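Local coordinates for endoglucanase (Thermotoga maritima, PDB 1VHO), which is probably a metal-dependent aminopeptidase of the M42 peptidase family that binds two divalent metal cations per subunit, despite its name, at residues G19-E24 / S201-T206; F64-D69 / I224-T229; S49-K54 / D195-F200; M12-L17 / S29-V34. All blocks are in the same frame, centred on the assembly; numbering follows the deposited sequence.

Interaction 1 of 4, residues G19-E24 / S201-T206; sequences GPSGYE and SVQEET
Glu24 reaches across to Val202 and Gln203 and fastens one loop to the other with its buried carboxylate. Its chain bends at chi2 (93°), which turns CD over the valine: CD lies 3.5 Å from Val202 CB, while Glu24 CB rests 3.7 Å from Val202 CG1. The compact, branched valine thus gives the carboxylate an apolar floor. Oxygen OE2 does the binding, accepting the backbone N-H of Gln203 at 2.9 Å in a nearly straight bond (169°). From the opposite face of the carboxylate plane comes the N-H of Gly22, whose nitrogen is 3.0 Å from Glu24 OE2. Both donors stand well above that plane. A water donates to Glu24 OE1 and accepts from the backbone N of Glu204, so the other oxygen is also tied to the second loop.

Gln203 adds a further apolar contact with its stem: CG, anti to the backbone N, lies 3.7 Å from Ser21 CB. The hydroxyl of Ser21 bonds instead to Asp69. Gly22 takes the third position of a type II turn, where its positive phi suits a residue without a side chain; its carbonyl receives a second water that also donates to Glu204 OE2.

Glu204 is the predicted proton acceptor of the active site and Glu205 a predicted zinc ligand; the geometry is consistent with Glu24 acting as a second-shell residue that positions the loop carrying both. Two amide donors on OE2 and a water on OE1 would offset a negative charge there and probably favour the ionised form.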
loop_
_atom_site.group_PDB
_atom_site.type_symbol
_atom_site.label_atom_id
_atom_site.label_comp_id
_atom_site.label_asym_id
_atom_site.label_seq_id
_atom_site.Cartn_x
_atom_site.Cartn_y
_atom_site.Cartn_z
ATOM N N GLY A 19 3.962 -9.339 -1.884
ATOM C CA GLY A 19 4.255 -8.668 -3.168
ATOM C C GLY A 19 5.366 -7.648 -2.977
ATOM O O GLY A 19 5.146 -6.424 -2.943
ATOM N N PRO A 20 6.575 -8.096 -2.648
ATOM C CA PRO A 20 7.706 -7.212 -2.432
ATOM C C PRO A 20 8.004 -6.478 -3.756
ATOM O O PRO A 20 7.612 -6.992 -4.797
ATOM C CB PRO A 20 8.865 -8.154 -2.074
ATOM C CG PRO A 20 8.467 -9.453 -2.723
ATOM C CD PRO A 20 6.972 -9.537 -2.570
ATOM N N SER A 21 8.566 -5.305 -3.650
ATOM C CA SER A 21 8.833 -4.484 -4.857
ATOM C C SER A 21 9.443 -5.334 -5.967
ATOM O O SER A 21 10.440 -6.044 -5.719
ATOM C CB SER A 21 9.824 -3.377 -4.485
ATOM O OG SER A 21 9.269 -2.648 -3.379
ATOM N N GLY A 22 8.875 -5.215 -7.156
ATOM C CA GLY A 22 9.370 -5.963 -8.312
ATOM C C GLY A 22 8.682 -7.283 -8.523
ATOM O O GLY A 22 8.853 -7.933 -9.573
ATOM N N TYR A 23 8.014 -7.829 -7.499
ATOM C CA TYR A 23 7.373 -9.146 -7.561
ATOM C C TYR A 23 5.946 -9.058 -7.010
ATOM O O TYR A 23 5.531 -9.844 -6.155
ATOM C CB TYR A 23 8.196 -10.138 -6.685
ATOM C CG TYR A 23 9.689 -10.053 -6.994
ATOM C CD1 TYR A 23 10.221 -10.782 -8.062
ATOM C CD2 TYR A 23 10.522 -9.215 -6.290
ATOM C CE1 TYR A 23 11.560 -10.648 -8.398
ATOM C CE2 TYR A 23 11.881 -9.082 -6.604
ATOM C CZ TYR A 23 12.377 -9.831 -7.663
ATOM O OH TYR A 23 13.713 -9.704 -7.985
ATOM N N GLU A 24 5.185 -8.063 -7.474
ATOM C CA GLU A 24 3.831 -7.835 -6.966
ATOM C C GLU A 24 2.765 -8.636 -7.669
ATOM O O GLU A 24 1.580 -8.529 -7.270
ATOM C CB GLU A 24 3.471 -6.315 -7.116
ATOM C CG GLU A 24 4.491 -5.384 -6.493
ATOM C CD GLU A 24 5.570 -4.871 -7.416
ATOM O OE1 GLU A 24 5.866 -5.456 -8.460
ATOM O OE2 GLU A 24 6.176 -3.839 -7.088
ATOM N N SER A 201 -0.735 0.540 -8.587
ATOM C CA SER A 201 0.592 0.668 -9.124
ATOM C C SER A 201 1.684 -0.164 -8.481
ATOM O O SER A 201 1.869 -0.122 -7.265
ATOM C CB SER A 201 1.034 2.159 -8.969
ATOM O OG SER A 201 2.164 2.420 -9.779
ATOM N N VAL A 202 2.474 -0.804 -9.366
ATOM C CA VAL A 202 3.609 -1.584 -8.843
ATOM C C VAL A 202 4.838 -0.701 -8.781
ATOM O O VAL A 202 4.883 0.420 -9.306
ATOM C CB VAL A 202 3.870 -2.840 -9.686
ATOM C CG1 VAL A 202 2.655 -3.747 -9.655
ATOM C CG2 VAL A 202 4.202 -2.418 -11.135
ATOM N N GLN A 203 5.909 -1.187 -8.156
ATOM C CA GLN A 203 7.099 -0.400 -7.966
ATOM C C GLN A 203 7.802 0.086 -9.233
ATOM O O GLN A 203 8.285 1.220 -9.238
ATOM C CB GLN A 203 8.127 -1.200 -7.143
ATOM C CG GLN A 203 9.114 -0.275 -6.423
ATOM C CD GLN A 203 10.489 -0.368 -7.055
ATOM O OE1 GLN A 203 10.678 -1.186 -7.952
ATOM N NE2 GLN A 203 11.410 0.455 -6.574
ATOM N N GLU A 204 7.837 -0.727 -10.273
ATOM C CA GLU A 204 8.563 -0.354 -11.478
ATOM C C GLU A 204 7.916 0.659 -12.390
ATOM O O GLU A 204 8.477 0.849 -13.495
ATOM C CB GLU A 204 8.966 -1.629 -12.240
ATOM C CG GLU A 204 10.131 -2.353 -11.549
ATOM C CD GLU A 204 10.428 -3.717 -12.135
ATOM O OE1 GLU A 204 10.061 -3.970 -13.309
ATOM O OE2 GLU A 204 11.043 -4.569 -11.445
ATOM N N GLU A 205 6.862 1.359 -12.010
ATOM C CA GLU A 205 6.238 2.361 -12.851
ATOM C C GLU A 205 6.977 3.681 -12.684
ATOM O O GLU A 205 7.592 3.926 -11.653
ATOM C CB GLU A 205 4.750 2.588 -12.500
ATOM C CG GLU A 205 3.929 1.310 -12.585
ATOM C CD GLU A 205 3.591 0.885 -13.987
ATOM O OE1 GLU A 205 4.052 1.560 -14.930
ATOM O OE2 GLU A 205 2.864 -0.098 -14.203
ATOM N N THR A 206 6.820 4.574 -13.678
ATOM C CA THR A 206 7.494 5.866 -13.591
ATOM C C THR A 206 6.791 6.800 -12.629
ATOM O O THR A 206 7.446 7.616 -11.966
ATOM C CB THR A 206 7.607 6.515 -14.984
ATOM O OG1 THR A 206 6.295 6.738 -15.526
ATOM C CG2 THR A 206 8.348 5.564 -15.919
HETATM O O HOH W 1 11.240 -7.815 -11.239
HETATM O O HOH W 2 7.302 -3.608 -9.995
#

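Interaction 2 of 4, residues F64-D69 / I224-T229; sequences FFAHVD and IVMDVT
Phe64 and Ile224 sit side by side on neighbouring parallel strands at the heart of the mixed sheet in this alpha/beta fold of the zinc exopeptidase clan. The backbones are joined by Phe65 N to Ile224 O, 3.0 Å, and by Met226 N to Phe65 O, 2.9 Å; one residue thus uses both N-H and C=O toward the same partner strand, as parallel pairing requires.

The side chain of Ile224 can be followed outward along the Phe64 ring. Its CB lies 3.7 Å from Phe64 CD1. CG1, anti to the carbonyl carbon (chi1 -52°), comes 3.9 Å from Phe64 CE1, and the extended chain then carries CD1 to 3.6 Å from that same CE1. The two side chains point the same way, and Leu327 of helix 317-333 packs on both, so bulky apolar residues suit this face. On the other face Phe65 meets Val225 more loosely. Met226, a selenomethionine, has CG 3.2 Å from Phe65 O.

Further along, the strands diverge toward His67 and Asp227, both predicted ligands of the first zinc. In this crystal His67 NE2 bonds to Asp287, and Asp227 OD1 forms a salt bridge with Arg281. Where the strands part, a water bridges them, accepting from His67 N at 2.8 Å and donating to Met226 O at 2.9 Å.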
loop_
_atom_site.group_PDB
_atom_site.type_symbol
_atom_site.label_atom_id
_atom_site.label_comp_id
_atom_site.label_asym_id
_atom_site.label_seq_id
_atom_site.Cartn_x
_atom_site.Cartn_y
_atom_site.Cartn_z
ATOM N N PHE A 64 -8.250 7.266 -9.300
ATOM C CA PHE A 64 -7.896 7.036 -7.899
ATOM C C PHE A 64 -6.621 6.166 -7.941
ATOM O O PHE A 64 -6.635 5.193 -8.722
ATOM C CB PHE A 64 -8.982 6.340 -7.109
ATOM C CG PHE A 64 -10.310 7.048 -7.032
ATOM C CD1 PHE A 64 -10.383 8.424 -6.884
ATOM C CD2 PHE A 64 -11.491 6.340 -7.144
ATOM C CE1 PHE A 64 -11.619 9.068 -6.852
ATOM C CE2 PHE A 64 -12.727 6.969 -7.064
ATOM C CZ PHE A 64 -12.793 8.338 -6.917
ATOM N N PHE A 65 -5.617 6.467 -7.135
ATOM C CA PHE A 65 -4.361 5.719 -7.248
ATOM C C PHE A 65 -3.875 5.159 -5.908
ATOM O O PHE A 65 -3.896 5.884 -4.898
ATOM C CB PHE A 65 -3.262 6.719 -7.724
ATOM C CG PHE A 65 -3.453 7.306 -9.108
ATOM C CD1 PHE A 65 -4.171 8.505 -9.261
ATOM C CD2 PHE A 65 -2.950 6.685 -10.213
ATOM C CE1 PHE A 65 -4.343 9.026 -10.537
ATOM C CE2 PHE A 65 -3.109 7.211 -11.496
ATOM C CZ PHE A 65 -3.824 8.400 -11.646
ATOM N N ALA A 66 -3.236 3.991 -5.929
ATOM C CA ALA A 66 -2.667 3.407 -4.695
ATOM C C ALA A 66 -1.436 2.558 -5.043
ATOM O O ALA A 66 -1.395 2.016 -6.158
ATOM C CB ALA A 66 -3.712 2.528 -4.004
ATOM N N HIS A 67 -0.439 2.529 -4.175
ATOM C CA HIS A 67 0.733 1.669 -4.414
ATOM C C HIS A 67 0.362 0.247 -3.929
ATOM O O HIS A 67 -0.526 0.100 -3.068
ATOM C CB HIS A 67 1.922 2.141 -3.574
ATOM C CG HIS A 67 2.458 3.493 -3.868
ATOM N ND1 HIS A 67 3.400 3.713 -4.862
ATOM C CD2 HIS A 67 2.213 4.707 -3.292
ATOM C CE1 HIS A 67 3.714 4.990 -4.889
ATOM N NE2 HIS A 67 3.016 5.606 -3.949
ATOM N N VAL A 68 1.105 -0.776 -4.352
ATOM C CA VAL A 68 0.741 -2.136 -3.941
ATOM C C VAL A 68 1.871 -2.917 -3.287
ATOM O O VAL A 68 1.563 -3.946 -2.652
ATOM C CB VAL A 68 0.228 -3.020 -5.098
ATOM C CG1 VAL A 68 -0.944 -2.405 -5.867
ATOM C CG2 VAL A 68 1.328 -3.352 -6.085
ATOM N N ASP A 69 3.127 -2.483 -3.464
ATOM C CA ASP A 69 4.236 -3.268 -2.934
ATOM C C ASP A 69 4.471 -3.188 -1.457
ATOM O O ASP A 69 3.811 -2.486 -0.656
ATOM C CB ASP A 69 5.544 -2.919 -3.723
ATOM C CG ASP A 69 6.113 -1.554 -3.382
ATOM O OD1 ASP A 69 5.387 -0.718 -2.796
ATOM O OD2 ASP A 69 7.282 -1.223 -3.686
ATOM N N ILE A 224 -7.265 11.447 -7.322
ATOM C CA ILE A 224 -7.159 11.399 -5.853
ATOM C C ILE A 224 -6.092 10.319 -5.559
ATOM O O ILE A 224 -6.278 9.171 -5.941
ATOM C CB ILE A 224 -8.488 11.124 -5.178
ATOM C CG1 ILE A 224 -9.579 12.123 -5.692
ATOM C CG2 ILE A 224 -8.325 11.237 -3.656
ATOM C CD1 ILE A 224 -10.881 12.001 -4.835
ATOM N N VAL A 225 -5.006 10.717 -4.931
ATOM C CA VAL A 225 -3.906 9.800 -4.623
ATOM C C VAL A 225 -4.061 9.348 -3.178
ATOM O O VAL A 225 -4.246 10.177 -2.306
ATOM C CB VAL A 225 -2.526 10.474 -4.799
ATOM C CG1 VAL A 225 -1.388 9.634 -4.258
ATOM C CG2 VAL A 225 -2.299 10.818 -6.267
HETATM N N MSE A 226 -3.912 8.042 -2.946
HETATM C CA MSE A 226 -4.062 7.519 -1.600
HETATM C C MSE A 226 -2.693 7.456 -0.912
HETATM O O MSE A 226 -1.723 7.036 -1.552
HETATM C CB MSE A 226 -4.544 6.057 -1.681
HETATM C CG MSE A 226 -5.868 5.803 -2.349
HETATM SE SE MSE A 226 -7.290 6.447 -1.234
HETATM C CE MSE A 226 -7.480 8.219 -1.935
ATOM N N ASP A 227 -2.705 7.629 0.395
ATOM C CA ASP A 227 -1.457 7.484 1.142
ATOM C C ASP A 227 -1.863 7.119 2.574
ATOM O O ASP A 227 -3.044 6.843 2.824
ATOM C CB ASP A 227 -0.649 8.780 1.123
ATOM C CG ASP A 227 0.850 8.559 1.256
ATOM O OD1 ASP A 227 1.317 7.495 1.725
ATOM O OD2 ASP A 227 1.611 9.472 0.872
ATOM N N VAL A 228 -0.889 7.027 3.456
ATOM C CA VAL A 228 -1.176 6.761 4.864
ATOM C C VAL A 228 -0.407 7.824 5.676
ATOM O O VAL A 228 0.563 8.387 5.141
ATOM C CB VAL A 228 -0.758 5.367 5.365
ATOM C CG1 VAL A 228 -1.681 4.286 4.735
ATOM C CG2 VAL A 228 0.687 5.110 4.961
ATOM N N THR A 229 -0.870 8.063 6.893
ATOM C CA THR A 229 -0.144 9.051 7.721
ATOM C C THR A 229 -0.402 8.788 9.186
ATOM O O THR A 229 -1.299 8.067 9.597
ATOM C CB THR A 229 -0.716 10.462 7.388
ATOM O OG1 THR A 229 0.135 11.483 7.923
ATOM C CG2 THR A 229 -2.102 10.646 8.022
HETATM O O HOH W 3 -0.754 4.304 -2.026
#

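Interaction 3 of 4, residues S49-K54 / D195-F200; sequences SLIGYK and DVYVVF
Tyr53 and Tyr197 form the closest side-chain contact between these two antiparallel strands, an offset stack with planes 30° apart. Tyr53 CD1 lies over one face of the Tyr197 ring, toward the rim, 3.3 Å from Tyr197 CE2. The different first torsions bring the rings together: CG of Tyr53 is anti to its backbone N (chi1 169°), that of Tyr197 anti to its carbonyl carbon (chi1 -64°). This is a non-hydrogen-bonded pair, as is Ile51 with Val199, where Ile51 CG1 touches Val199 CG2 at 3.8 Å on the same face. The hydrogen-bonded pairs alternate with them: Leu50 with Phe200, Gly52 with Val198 and Lys54 with Val196 each exchange two backbone bonds, and their side chains take the other face. There Leu50 CD2 lies 4.2 Å from Phe200 CD1, and Gly52 adds no bulk beside Val198.

Beyond the packed rings the contact loosens at the polar tips. Tyr53 OH is 3.8 Å from Asp195 OD2, and a water links them, 2.8 Å from Tyr53 OH and donating to Asp195 OD2 at 2.6 Å. Asp195 OD1 accepts from Gly56 N, Tyr197 OH bonds to Lys61, and the partly exposed Lys54 sends NZ to His192. Amphipathic tyrosines suit these places, with rings packed and hydroxyls among polar groups.

Strand 50-54 runs between strands 41-44 and 195-201, and 195-201 has strand 61-67 on its other side. Helix 171-187 packs on Val196, Val198 and Phe200, while Leu50 and Phe200 also meet helix 25-35 through Ile31.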
loop_
_atom_site.group_PDB
_atom_site.type_symbol
_atom_site.label_atom_id
_atom_site.label_comp_id
_atom_site.label_asym_id
_atom_site.label_seq_id
_atom_site.Cartn_x
_atom_site.Cartn_y
_atom_site.Cartn_z
ATOM N N SER A 49 1.047 -3.324 -13.298
ATOM C CA SER A 49 0.061 -2.520 -12.546
ATOM C C SER A 49 -1.324 -2.911 -13.020
ATOM O O SER A 49 -1.466 -3.472 -14.140
ATOM C CB SER A 49 0.271 -1.032 -12.701
ATOM O OG SER A 49 1.473 -0.548 -12.119
ATOM N N LEU A 50 -2.353 -2.712 -12.212
ATOM C CA LEU A 50 -3.696 -3.065 -12.576
ATOM C C LEU A 50 -4.602 -1.824 -12.563
ATOM O O LEU A 50 -4.527 -1.035 -11.610
ATOM C CB LEU A 50 -4.242 -4.131 -11.605
ATOM C CG LEU A 50 -5.695 -4.549 -11.789
ATOM C CD1 LEU A 50 -5.851 -5.519 -12.961
ATOM C CD2 LEU A 50 -6.242 -5.216 -10.523
ATOM N N ILE A 51 -5.353 -1.605 -13.624
ATOM C CA ILE A 51 -6.283 -0.458 -13.693
ATOM C C ILE A 51 -7.699 -0.969 -13.847
ATOM O O ILE A 51 -7.997 -1.704 -14.817
ATOM C CB ILE A 51 -5.954 0.550 -14.814
ATOM C CG1 ILE A 51 -4.637 1.260 -14.541
ATOM C CG2 ILE A 51 -7.095 1.615 -14.896
ATOM C CD1 ILE A 51 -3.362 0.485 -14.853
ATOM N N GLY A 52 -8.568 -0.720 -12.867
ATOM C CA GLY A 52 -9.972 -1.187 -12.962
ATOM C C GLY A 52 -10.749 -0.050 -13.655
ATOM O O GLY A 52 -10.535 1.117 -13.225
ATOM N N TYR A 53 -11.617 -0.349 -14.590
ATOM C CA TYR A 53 -12.379 0.724 -15.261
ATOM C C TYR A 53 -13.872 0.545 -15.064
ATOM O O TYR A 53 -14.436 -0.526 -15.332
ATOM C CB TYR A 53 -12.032 0.775 -16.750
ATOM C CG TYR A 53 -12.940 1.667 -17.570
ATOM C CD1 TYR A 53 -13.039 3.016 -17.270
ATOM C CD2 TYR A 53 -13.710 1.178 -18.615
ATOM C CE1 TYR A 53 -13.845 3.863 -17.997
ATOM C CE2 TYR A 53 -14.526 2.023 -19.368
ATOM C CZ TYR A 53 -14.577 3.360 -19.048
ATOM O OH TYR A 53 -15.382 4.237 -19.745
ATOM N N LYS A 54 -14.492 1.575 -14.494
ATOM C CA LYS A 54 -15.943 1.518 -14.235
ATOM C C LYS A 54 -16.592 2.712 -14.947
ATOM O O LYS A 54 -16.339 3.887 -14.634
ATOM C CB LYS A 54 -16.232 1.493 -12.749
ATOM C CG LYS A 54 -17.684 1.542 -12.336
ATOM C CD LYS A 54 -18.491 0.363 -12.841
ATOM C CE LYS A 54 -19.993 0.636 -12.657
ATOM N NZ LYS A 54 -20.309 0.944 -11.250
ATOM N N ASP A 195 -16.710 8.693 -15.064
ATOM C CA ASP A 195 -16.102 7.418 -15.462
ATOM C C ASP A 195 -14.970 7.259 -14.423
ATOM O O ASP A 195 -14.270 8.256 -14.164
ATOM C CB ASP A 195 -15.546 7.471 -16.869
ATOM C CG ASP A 195 -16.688 7.475 -17.911
ATOM O OD1 ASP A 195 -17.835 7.134 -17.590
ATOM O OD2 ASP A 195 -16.371 7.845 -19.049
ATOM N N VAL A 196 -14.822 6.092 -13.835
ATOM C CA VAL A 196 -13.811 5.944 -12.778
ATOM C C VAL A 196 -12.699 4.995 -13.156
ATOM O O VAL A 196 -12.979 3.879 -13.638
ATOM C CB VAL A 196 -14.513 5.440 -11.497
ATOM C CG1 VAL A 196 -13.508 5.111 -10.392
ATOM C CG2 VAL A 196 -15.495 6.516 -10.989
ATOM N N TYR A 197 -11.463 5.402 -12.899
ATOM C CA TYR A 197 -10.308 4.577 -13.176
ATOM C C TYR A 197 -9.581 4.364 -11.834
ATOM O O TYR A 197 -9.230 5.346 -11.189
ATOM C CB TYR A 197 -9.343 5.202 -14.160
ATOM C CG TYR A 197 -9.951 5.393 -15.543
ATOM C CD1 TYR A 197 -10.825 6.463 -15.764
ATOM C CD2 TYR A 197 -9.699 4.490 -16.568
ATOM C CE1 TYR A 197 -11.408 6.646 -16.994
ATOM C CE2 TYR A 197 -10.291 4.682 -17.814
ATOM C CZ TYR A 197 -11.108 5.761 -18.027
ATOM O OH TYR A 197 -11.696 5.994 -19.256
ATOM N N VAL A 198 -9.453 3.101 -11.449
ATOM C CA VAL A 198 -8.824 2.785 -10.144
ATOM C C VAL A 198 -7.501 2.133 -10.428
ATOM O O VAL A 198 -7.451 1.032 -11.011
ATOM C CB VAL A 198 -9.802 1.951 -9.323
ATOM C CG1 VAL A 198 -9.219 1.660 -7.976
ATOM C CG2 VAL A 198 -11.136 2.705 -9.144
ATOM N N VAL A 199 -6.411 2.745 -9.952
ATOM C CA VAL A 199 -5.082 2.275 -10.312
ATOM C C VAL A 199 -4.257 1.733 -9.142
ATOM O O VAL A 199 -4.053 2.411 -8.140
ATOM C CB VAL A 199 -4.329 3.475 -10.928
ATOM C CG1 VAL A 199 -2.919 3.083 -11.386
ATOM C CG2 VAL A 199 -5.133 4.124 -12.060
ATOM N N PHE A 200 -3.851 0.489 -9.289
ATOM C CA PHE A 200 -3.022 -0.235 -8.328
ATOM C C PHE A 200 -1.627 -0.352 -8.954
ATOM O O PHE A 200 -1.334 -1.237 -9.778
ATOM C CB PHE A 200 -3.641 -1.617 -8.037
ATOM C CG PHE A 200 -5.072 -1.571 -7.552
ATOM C CD1 PHE A 200 -6.125 -1.601 -8.465
ATOM C CD2 PHE A 200 -5.370 -1.480 -6.205
ATOM C CE1 PHE A 200 -7.448 -1.569 -8.021
ATOM C CE2 PHE A 200 -6.679 -1.405 -5.744
ATOM C CZ PHE A 200 -7.732 -1.464 -6.675
HETATM O O HOH W 4 -14.361 6.789 -20.290
#

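Interaction 4 of 4, residues M12-L17 / S29-V34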
loop_
_atom_site.group_PDB
_atom_site.type_symbol
_atom_site.label_atom_id
_atom_site.label_comp_id
_atom_site.label_asym_id
_atom_site.label_seq_id
_atom_site.Cartn_x
_atom_site.Cartn_y
_atom_site.Cartn_z
HETATM N N MSE A 12 -6.939 -7.867 6.248
HETATM C CA MSE A 12 -6.020 -8.945 6.682
HETATM C C MSE A 12 -5.526 -9.781 5.521
HETATM O O MSE A 12 -4.303 -10.084 5.385
HETATM C CB MSE A 12 -6.756 -9.818 7.729
HETATM C CG MSE A 12 -6.843 -9.097 9.074
HETATM SE SE MSE A 12 -7.515 -10.338 10.386
HETATM C CE MSE A 12 -9.309 -10.452 9.805
ATOM N N GLU A 13 -6.408 -10.059 4.543
ATOM C CA GLU A 13 -5.995 -10.873 3.402
ATOM C C GLU A 13 -4.983 -10.092 2.546
ATOM O O GLU A 13 -4.007 -10.708 2.111
ATOM C CB GLU A 13 -7.172 -11.340 2.528
ATOM C CG GLU A 13 -8.083 -12.293 3.293
ATOM C CD GLU A 13 -9.136 -12.976 2.414
ATOM O OE1 GLU A 13 -9.394 -12.641 1.256
ATOM O OE2 GLU A 13 -9.757 -13.911 2.941
ATOM N N LEU A 14 -5.191 -8.785 2.392
ATOM C CA LEU A 14 -4.268 -7.972 1.560
ATOM C C LEU A 14 -2.911 -7.872 2.248
ATOM O O LEU A 14 -1.883 -7.995 1.613
ATOM C CB LEU A 14 -4.842 -6.577 1.303
ATOM C CG LEU A 14 -5.987 -6.505 0.248
ATOM C CD1 LEU A 14 -6.680 -5.137 0.328
ATOM C CD2 LEU A 14 -5.382 -6.741 -1.124
ATOM N N SER A 15 -2.956 -7.706 3.570
ATOM C CA SER A 15 -1.704 -7.628 4.349
ATOM C C SER A 15 -0.908 -8.932 4.277
ATOM O O SER A 15 0.334 -8.892 4.122
ATOM C CB SER A 15 -2.120 -7.330 5.796
ATOM O OG SER A 15 -0.968 -7.455 6.633
ATOM N N ASN A 16 -1.586 -10.074 4.351
ATOM C CA ASN A 16 -0.881 -11.366 4.350
ATOM C C ASN A 16 -0.256 -11.738 3.018
ATOM O O ASN A 16 0.713 -12.518 3.038
ATOM C CB ASN A 16 -1.794 -12.503 4.826
ATOM C CG ASN A 16 -2.115 -12.390 6.307
ATOM O OD1 ASN A 16 -1.372 -11.816 7.101
ATOM N ND2 ASN A 16 -3.244 -12.978 6.717
ATOM N N LEU A 17 -0.824 -11.343 1.879
ATOM C CA LEU A 17 -0.224 -11.620 0.581
ATOM C C LEU A 17 1.199 -11.033 0.493
ATOM O O LEU A 17 1.504 -9.981 1.085
ATOM C CB LEU A 17 -1.052 -10.912 -0.505
ATOM C CG LEU A 17 -2.492 -11.456 -0.629
ATOM C CD1 LEU A 17 -3.290 -10.425 -1.446
ATOM C CD2 LEU A 17 -2.446 -12.813 -1.320
ATOM N N SER A 29 -2.952 -10.250 -8.706
ATOM C CA SER A 29 -3.897 -11.309 -9.104
ATOM C C SER A 29 -5.049 -11.367 -8.127
ATOM O O SER A 29 -6.214 -11.553 -8.511
ATOM C CB SER A 29 -3.190 -12.695 -9.102
ATOM O OG SER A 29 -4.179 -13.664 -9.420
ATOM N N TYR A 30 -4.739 -11.205 -6.818
ATOM C CA TYR A 30 -5.840 -11.197 -5.837
ATOM C C TYR A 30 -6.763 -9.996 -6.056
ATOM O O TYR A 30 -7.996 -10.143 -6.040
ATOM C CB TYR A 30 -5.228 -11.129 -4.420
ATOM C CG TYR A 30 -6.221 -11.011 -3.280
ATOM C CD1 TYR A 30 -6.702 -9.727 -2.938
ATOM C CD2 TYR A 30 -6.719 -12.078 -2.601
ATOM C CE1 TYR A 30 -7.620 -9.571 -1.906
ATOM C CE2 TYR A 30 -7.633 -11.943 -1.553
ATOM C CZ TYR A 30 -8.076 -10.663 -1.228
ATOM O OH TYR A 30 -8.998 -10.534 -0.217
ATOM N N ILE A 31 -6.188 -8.797 -6.204
ATOM C CA ILE A 31 -7.036 -7.593 -6.371
ATOM C C ILE A 31 -7.853 -7.714 -7.653
ATOM O O ILE A 31 -9.039 -7.395 -7.627
ATOM C CB ILE A 31 -6.181 -6.316 -6.415
ATOM C CG1 ILE A 31 -5.433 -6.171 -5.072
ATOM C CG2 ILE A 31 -6.994 -5.074 -6.752
ATOM C CD1 ILE A 31 -4.327 -5.120 -5.145
ATOM N N LYS A 32 -7.239 -8.207 -8.726
ATOM C CA LYS A 32 -7.986 -8.393 -9.978
ATOM C C LYS A 32 -9.207 -9.253 -9.759
ATOM O O LYS A 32 -10.339 -8.942 -10.194
ATOM C CB LYS A 32 -7.079 -8.953 -11.074
ATOM C CG LYS A 32 -7.786 -9.227 -12.384
ATOM C CD LYS A 32 -6.810 -9.724 -13.451
ATOM C CE LYS A 32 -7.557 -9.943 -14.777
ATOM N NZ LYS A 32 -8.737 -10.849 -14.582
ATOM N N SER A 33 -9.075 -10.350 -9.006
ATOM C CA SER A 33 -10.219 -11.213 -8.748
ATOM C C SER A 33 -11.285 -10.615 -7.861
ATOM O O SER A 33 -12.502 -10.936 -8.068
ATOM C CB SER A 33 -9.674 -12.537 -8.190
ATOM O OG SER A 33 -10.659 -13.516 -8.090
ATOM N N VAL A 34 -10.913 -9.809 -6.845
ATOM C CA VAL A 34 -11.971 -9.280 -5.991
ATOM C C VAL A 34 -12.656 -8.096 -6.702
ATOM O O VAL A 34 -13.825 -7.840 -6.340
ATOM C CB VAL A 34 -11.382 -8.809 -4.641
ATOM C CG1 VAL A 34 -12.420 -8.174 -3.742
ATOM C CG2 VAL A 34 -10.733 -10.002 -3.923
#
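Residues 12-17 and 29-34 touch through Glu13, Leu14, Leu17, Tyr30 and Ile31, and their helices, 12-16 and 29-34, run nearly antiparallel, at 155° with axes 11.3 Å apart. They form an alpha-alpha hairpin, and so wide a spacing leaves room for a large side chain. Tyr30 fills it: with CG anti to its backbone N (chi1 176°), the ring extends toward the first helix and meets Glu13 and Leu14 of that helix and Leu17 just beyond its end.

Leu17 lays CD1 over one ring face in a CH-pi contact, 4.0 Å from the centroid and 3.5 Å from Tyr30 CG. The Leu14 and Tyr30 side chains cross at about a right angle, with Leu14 CD2 3.7 Å from Tyr30 CE1; the same methyl lies 4.0 Å from Ile31 CG1. A leucine suits each place: Leu17 offers CD1 to the ring face, and Leu14 puts CD2 against both the ring and Ile31. Cys177 of helix 171-187 packs on both Leu14 and Ile31, seating the hairpin against the rest of the fold.

Glu13 supplies the polar end. Its OE2 makes a salt bridge with Lys9, while OE1 lies in the plane of the tyrosine ring and accepts the Tyr30 OH proton through its anti lone pair, 2.6 Å from OH.

From the N terminus, interaction 4 closes first, a short loop folding helix 7-16 against helix 25-35. Its connecting loop holds residues 19-24, which open interaction 1 before 29-34 is reached, so the two cross. Interaction 1 then closes a long loop of 176 residues, ending at 201-206, and interaction 3, joining 49-54 to 195-200, lies wholly within that span. Interaction 2 begins at 64-69 and ends at 224-229, crossing both 1 and 3. In space, interactions 2 and 3 share the mixed sheet, where strands 61-67 and 195-201 are neighbours. Interaction 4 rests on that sheet through Ile31, and interaction 1 ties loops together near the predicted metal site.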